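Long-range contact in threonine phosphate decarboxylase-like enzyme (Sulfurospirillum multivorans, PDB 6OUX), which decarboxylates L-serine O-phosphate to ethanolamine O-phosphate with the help of pyridoxal phosphate, a step in norcobamide biosynthesis, and is less active on L-threonine phosphate: residues D4-H18 and R336-E349. Residues are numbered along the deposited sequence; the frame is centred on the assembly and turned at random.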
loop_
_atom_site.group_PDB
_atom_site.type_symbol
_atom_site.label_atom_id
_atom_site.label_comp_id
_atom_site.label_asym_id
_atom_site.label_seq_id
_atom_site.Cartn_x
_atom_site.Cartn_y
_atom_site.Cartn_z
ATOM N N ASP A 4 34.251 -33.532 11.039
ATOM C CA ASP A 4 33.389 -33.556 9.814
ATOM C C ASP A 4 32.016 -34.225 10.114
ATOM O O ASP A 4 30.972 -33.765 9.673
ATOM C CB ASP A 4 34.053 -34.289 8.618
ATOM C CG ASP A 4 35.494 -33.777 8.275
ATOM O OD1 ASP A 4 36.339 -33.727 9.187
ATOM O OD2 ASP A 4 35.816 -33.471 7.095
ATOM N N THR A 5 32.037 -35.307 10.875
ATOM C CA THR A 5 30.783 -35.993 11.287
ATOM C C THR A 5 29.941 -35.056 12.150
ATOM O O THR A 5 28.736 -34.927 11.912
ATOM C CB THR A 5 31.045 -37.372 11.955
ATOM O OG1 THR A 5 31.782 -38.218 11.027
ATOM C CG2 THR A 5 29.760 -38.063 12.295
ATOM N N MET A 6 30.592 -34.389 13.120
ATOM C CA MET A 6 29.943 -33.441 14.027
ATOM C C MET A 6 29.288 -32.339 13.183
ATOM O O MET A 6 28.167 -31.907 13.438
ATOM C CB MET A 6 30.973 -32.862 15.061
ATOM C CG MET A 6 31.474 -33.883 16.114
ATOM S SD MET A 6 32.774 -33.317 17.296
ATOM C CE MET A 6 32.466 -34.533 18.597
ATOM N N ASN A 7 29.976 -31.926 12.135
ATOM C CA ASN A 7 29.427 -30.921 11.232
ATOM C C ASN A 7 28.257 -31.340 10.330
ATOM O O ASN A 7 27.682 -30.479 9.673
ATOM C CB ASN A 7 30.555 -30.298 10.412
ATOM C CG ASN A 7 31.466 -29.428 11.280
ATOM O OD1 ASN A 7 31.121 -29.070 12.425
ATOM N ND2 ASN A 7 32.644 -29.121 10.761
ATOM N N ALA A 8 27.913 -32.633 10.299
ATOM C CA ALA A 8 26.734 -33.089 9.560
ATOM C C ALA A 8 25.504 -33.245 10.493
ATOM O O ALA A 8 24.442 -33.698 10.040
ATOM C CB ALA A 8 27.046 -34.403 8.845
ATOM N N ARG A 9 25.679 -32.889 11.778
ATOM C CA ARG A 9 24.644 -32.932 12.827
ATOM C C ARG A 9 23.233 -32.491 12.419
ATOM O O ARG A 9 22.258 -33.049 12.883
ATOM C CB ARG A 9 24.997 -31.920 13.906
ATOM C CG ARG A 9 25.600 -32.432 15.170
ATOM C CD ARG A 9 26.019 -31.207 16.003
ATOM N NE ARG A 9 27.167 -30.505 15.394
ATOM C CZ ARG A 9 27.210 -29.224 15.016
ATOM N NH1 ARG A 9 26.172 -28.412 15.176
ATOM N NH2 ARG A 9 28.322 -28.750 14.474
ATOM N N ASN A 10 23.133 -31.415 11.651
ATOM C CA ASN A 10 21.819 -30.788 11.369
ATOM C C ASN A 10 21.284 -31.068 9.978
ATOM O O ASN A 10 20.389 -30.372 9.485
ATOM C CB ASN A 10 21.910 -29.257 11.563
ATOM C CG ASN A 10 22.227 -28.836 13.003
ATOM O OD1 ASN A 10 23.039 -27.920 13.232
ATOM N ND2 ASN A 10 21.564 -29.454 13.970
ATOM N N THR A 11 21.838 -32.107 9.338
ATOM C CA THR A 11 21.600 -32.386 7.952
ATOM C C THR A 11 20.089 -32.532 7.666
ATOM O O THR A 11 19.571 -31.967 6.684
ATOM C CB THR A 11 22.401 -33.663 7.478
ATOM O OG1 THR A 11 23.824 -33.444 7.543
ATOM C CG2 THR A 11 22.068 -34.038 6.086
ATOM N N GLN A 12 19.409 -33.276 8.522
ATOM C CA GLN A 12 17.957 -33.538 8.367
ATOM C C GLN A 12 17.215 -32.212 8.355
ATOM O O GLN A 12 16.467 -31.890 7.432
ATOM C CB GLN A 12 17.432 -34.472 9.469
ATOM C CG GLN A 12 15.975 -34.892 9.204
ATOM C CD GLN A 12 15.396 -35.874 10.236
ATOM O OE1 GLN A 12 16.005 -36.221 11.258
ATOM N NE2 GLN A 12 14.218 -36.345 9.938
ATOM N N PHE A 13 17.507 -31.395 9.343
ATOM C CA PHE A 13 16.964 -30.041 9.368
ATOM C C PHE A 13 17.328 -29.236 8.109
ATOM O O PHE A 13 16.467 -28.665 7.416
ATOM C CB PHE A 13 17.448 -29.326 10.612
ATOM C CG PHE A 13 16.974 -27.905 10.707
ATOM C CD1 PHE A 13 17.695 -26.844 10.074
ATOM C CD2 PHE A 13 15.801 -27.597 11.389
ATOM C CE1 PHE A 13 17.250 -25.556 10.150
ATOM C CE2 PHE A 13 15.373 -26.285 11.458
ATOM C CZ PHE A 13 16.102 -25.272 10.860
ATOM N N THR A 14 18.615 -29.186 7.791
ATOM C CA THR A 14 19.054 -28.438 6.581
ATOM C C THR A 14 18.345 -28.848 5.328
ATOM O O THR A 14 17.923 -27.992 4.503
ATOM C CB THR A 14 20.536 -28.631 6.344
ATOM O OG1 THR A 14 21.251 -28.267 7.514
ATOM C CG2 THR A 14 21.008 -27.833 5.119
ATOM N N LYS A 15 18.199 -30.161 5.132
ATOM C CA LYS A 15 17.508 -30.617 3.926
ATOM C C LYS A 15 16.066 -30.187 3.889
ATOM O O LYS A 15 15.587 -29.719 2.834
ATOM C CB LYS A 15 17.621 -32.151 3.737
ATOM C CG LYS A 15 19.003 -32.556 3.239
ATOM C CD LYS A 15 18.956 -33.993 2.770
ATOM C CE LYS A 15 20.346 -34.602 2.626
ATOM N NZ LYS A 15 20.224 -35.632 1.565
ATOM N N ALA A 16 15.343 -30.353 5.010
ATOM C CA ALA A 16 13.928 -29.931 5.068
ATOM C C ALA A 16 13.845 -28.415 4.868
ATOM O O ALA A 16 12.986 -27.894 4.140
ATOM C CB ALA A 16 13.341 -30.312 6.420
ATOM N N PHE A 17 14.761 -27.701 5.509
ATOM C CA PHE A 17 14.781 -26.217 5.427
ATOM C C PHE A 17 14.895 -25.707 3.942
ATOM O O PHE A 17 14.084 -24.893 3.470
ATOM C CB PHE A 17 15.890 -25.737 6.383
ATOM C CG PHE A 17 16.212 -24.271 6.310
ATOM C CD1 PHE A 17 15.534 -23.353 7.105
ATOM C CD2 PHE A 17 17.237 -23.809 5.485
ATOM C CE1 PHE A 17 15.875 -22.018 7.059
ATOM C CE2 PHE A 17 17.566 -22.447 5.444
ATOM C CZ PHE A 17 16.860 -21.571 6.219
ATOM N N HIS A 18 15.834 -26.270 3.188
ATOM C CA HIS A 18 15.882 -26.090 1.718
ATOM C C HIS A 18 14.654 -26.512 0.905
ATOM O O HIS A 18 14.324 -25.881 -0.087
ATOM C CB HIS A 18 17.082 -26.814 1.143
ATOM C CG HIS A 18 18.401 -26.163 1.450
ATOM N ND1 HIS A 18 18.522 -24.869 1.922
ATOM C CD2 HIS A 18 19.666 -26.625 1.306
ATOM C CE1 HIS A 18 19.802 -24.571 2.068
ATOM N NE2 HIS A 18 20.516 -25.618 1.689
ATOM N N ARG A 336 35.199 -24.477 2.290
ATOM C CA ARG A 336 34.637 -25.712 2.754
ATOM C C ARG A 336 33.480 -25.540 3.714
ATOM O O ARG A 336 32.963 -26.530 4.188
ATOM C CB ARG A 336 35.723 -26.673 3.299
ATOM C CG ARG A 336 36.926 -26.786 2.351
ATOM C CD ARG A 336 37.794 -28.037 2.511
ATOM N NE ARG A 336 37.545 -28.755 3.755
ATOM C CZ ARG A 336 37.037 -29.989 3.852
ATOM N NH1 ARG A 336 36.764 -30.701 2.764
ATOM N NH2 ARG A 336 36.844 -30.548 5.055
ATOM N N ILE A 337 33.024 -24.320 3.988
ATOM C CA ILE A 337 31.855 -24.159 4.879
ATOM C C ILE A 337 30.734 -23.586 4.033
ATOM O O ILE A 337 30.955 -22.573 3.389
ATOM C CB ILE A 337 32.158 -23.171 6.044
ATOM C CG1 ILE A 337 33.363 -23.622 6.886
ATOM C CG2 ILE A 337 30.971 -22.970 6.943
ATOM C CD1 ILE A 337 33.184 -24.957 7.591
ATOM N N LYS A 338 29.561 -24.222 4.015
ATOM C CA LYS A 338 28.417 -23.724 3.268
ATOM C C LYS A 338 27.646 -22.736 4.131
ATOM O O LYS A 338 27.573 -22.908 5.332
ATOM C CB LYS A 338 27.418 -24.846 2.916
ATOM C CG LYS A 338 27.867 -25.873 1.879
ATOM C CD LYS A 338 28.092 -25.283 0.514
ATOM C CE LYS A 338 28.630 -26.384 -0.389
ATOM N NZ LYS A 338 28.592 -26.048 -1.815
ATOM N N ALA A 339 27.067 -21.715 3.515
ATOM C CA ALA A 339 26.141 -20.819 4.218
ATOM C C ALA A 339 25.027 -21.630 4.891
ATOM O O ALA A 339 24.631 -21.310 6.014
ATOM C CB ALA A 339 25.552 -19.784 3.277
ATOM N N SER A 340 24.520 -22.645 4.216
ATOM C CA SER A 340 23.403 -23.525 4.764
ATOM C C SER A 340 23.745 -24.193 6.114
ATOM O O SER A 340 22.931 -24.219 7.033
ATOM C CB SER A 340 22.961 -24.610 3.719
ATOM O OG SER A 340 24.089 -25.435 3.335
ATOM N N PHE A 341 24.979 -24.648 6.246
ATOM C CA PHE A 341 25.496 -25.189 7.483
ATOM C C PHE A 341 25.435 -24.165 8.599
ATOM O O PHE A 341 24.967 -24.476 9.663
ATOM C CB PHE A 341 26.941 -25.628 7.319
ATOM C CG PHE A 341 27.615 -25.966 8.612
ATOM C CD1 PHE A 341 27.318 -27.162 9.295
ATOM C CD2 PHE A 341 28.547 -25.104 9.160
ATOM C CE1 PHE A 341 27.921 -27.428 10.513
ATOM C CE2 PHE A 341 29.147 -25.379 10.374
ATOM C CZ PHE A 341 28.834 -26.521 11.049
ATOM N N VAL A 342 25.888 -22.953 8.319
ATOM C CA VAL A 342 25.929 -21.877 9.290
ATOM C C VAL A 342 24.537 -21.424 9.636
ATOM O O VAL A 342 24.211 -21.286 10.809
ATOM C CB VAL A 342 26.849 -20.721 8.858
ATOM C CG1 VAL A 342 26.865 -19.588 9.875
ATOM C CG2 VAL A 342 28.226 -21.251 8.719
ATOM N N ILE A 343 23.709 -21.221 8.634
ATOM C CA ILE A 343 22.304 -20.813 8.852
ATOM C C ILE A 343 21.470 -21.798 9.690
ATOM O O ILE A 343 20.753 -21.397 10.611
ATOM C CB ILE A 343 21.648 -20.451 7.534
ATOM C CG1 ILE A 343 22.335 -19.220 6.961
ATOM C CG2 ILE A 343 20.133 -20.230 7.658
ATOM C CD1 ILE A 343 22.160 -19.044 5.428
ATOM N N SER A 344 21.645 -23.097 9.436
ATOM C CA SER A 344 20.976 -24.120 10.198
ATOM C C SER A 344 21.477 -24.212 11.641
ATOM O O SER A 344 20.691 -24.367 12.561
ATOM C CB SER A 344 21.114 -25.460 9.476
ATOM O OG SER A 344 20.471 -25.408 8.243
ATOM N N ALA A 345 22.770 -24.101 11.851
ATOM C CA ALA A 345 23.273 -24.155 13.207
ATOM C C ALA A 345 22.844 -22.945 14.020
ATOM O O ALA A 345 22.498 -23.092 15.213
ATOM C CB ALA A 345 24.792 -24.295 13.227
ATOM N N LEU A 346 22.847 -21.756 13.397
ATOM C CA LEU A 346 22.360 -20.558 14.060
ATOM C C LEU A 346 20.910 -20.721 14.474
ATOM O O LEU A 346 20.531 -20.303 15.583
ATOM C CB LEU A 346 22.509 -19.320 13.156
ATOM C CG LEU A 346 23.954 -18.818 13.005
ATOM C CD1 LEU A 346 24.124 -17.943 11.782
ATOM C CD2 LEU A 346 24.390 -18.088 14.266
ATOM N N LEU A 347 20.076 -21.254 13.594
ATOM C CA LEU A 347 18.641 -21.424 13.933
ATOM C C LEU A 347 18.488 -22.460 15.093
ATOM O O LEU A 347 17.918 -22.173 16.173
ATOM C CB LEU A 347 17.837 -21.877 12.704
ATOM C CG LEU A 347 17.525 -20.720 11.752
ATOM C CD1 LEU A 347 16.939 -21.231 10.437
ATOM C CD2 LEU A 347 16.599 -19.721 12.433
ATOM N N VAL A 348 19.054 -23.636 14.871
ATOM C CA VAL A 348 18.745 -24.785 15.732
ATOM C C VAL A 348 19.371 -24.563 17.110
ATOM O O VAL A 348 18.766 -24.806 18.131
ATOM C CB VAL A 348 19.218 -26.109 15.046
ATOM C CG1 VAL A 348 19.251 -27.307 15.994
ATOM C CG2 VAL A 348 18.320 -26.451 13.879
ATOM N N GLU A 349 20.603 -24.112 17.141
ATOM C CA GLU A 349 21.371 -24.110 18.359
ATOM C C GLU A 349 21.199 -22.787 19.100
ATOM O O GLU A 349 21.297 -22.750 20.323
ATOM C CB GLU A 349 22.836 -24.462 18.023
ATOM C CG GLU A 349 22.949 -25.895 17.546
ATOM C CD GLU A 349 24.228 -26.258 16.776
ATOM O OE1 GLU A 349 25.283 -25.592 16.929
ATOM O OE2 GLU A 349 24.151 -27.247 16.002
HETATM O O HOH W 1 37.127 -33.571 4.837
#
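Val348 drops its CG2 methyl onto the middle of the Phe13 ring, a CH-pi contact 3.6 Å from the ring centroid and only 6° off its normal. The edge of the same ring meets Ser344 OG, near the ring plane, while its CZ nears the Leu347 methyl CD1. Phe13 and Phe17, one turn apart, both swing CG anti to the backbone N, and Leu347 CD1 fills the hollow between them, 3.6 Å from Phe17 CE1. Ile343 CG2 meets Phe17 farther round, at CZ (3.8 Å).

Helices 11-18 and 339-349 cross at 107° with their axes 9.7 Å apart, and small side chains occupy the middle: Thr14 OG1 lies 3.1 Å from Ser344 OG, which itself donates to Ser340 O. Before helix 11-18, two overlapping type I turns, Met6 to Arg9 and Ala8 to Thr11, bend the chain round the protruding Phe341 ring; its CE1 comes 3.2 Å from Asn7 O. Arg9, its chain bent at chi3, sends NH1 to Glu349 OE2 in a salt bridge (2.5 Å), the carboxylate oxygen lying at the guanidinium edge. Farther out, Asp4 OD2 and Arg336 NH2 form a long salt bridge, and one water hydrogen-bonds to both.

Residues 4-18 thus pack on the outer side of helix 339-350, in the small domain of an aminotransferase class I and II fold. That helix sets Ile343 and Leu346 against strand 352-356, which carries Arg355, probably a substrate ligand, and Phe341, Ala345 and Leu346 against helix 375-388; Phe13 also stacks on Phe38.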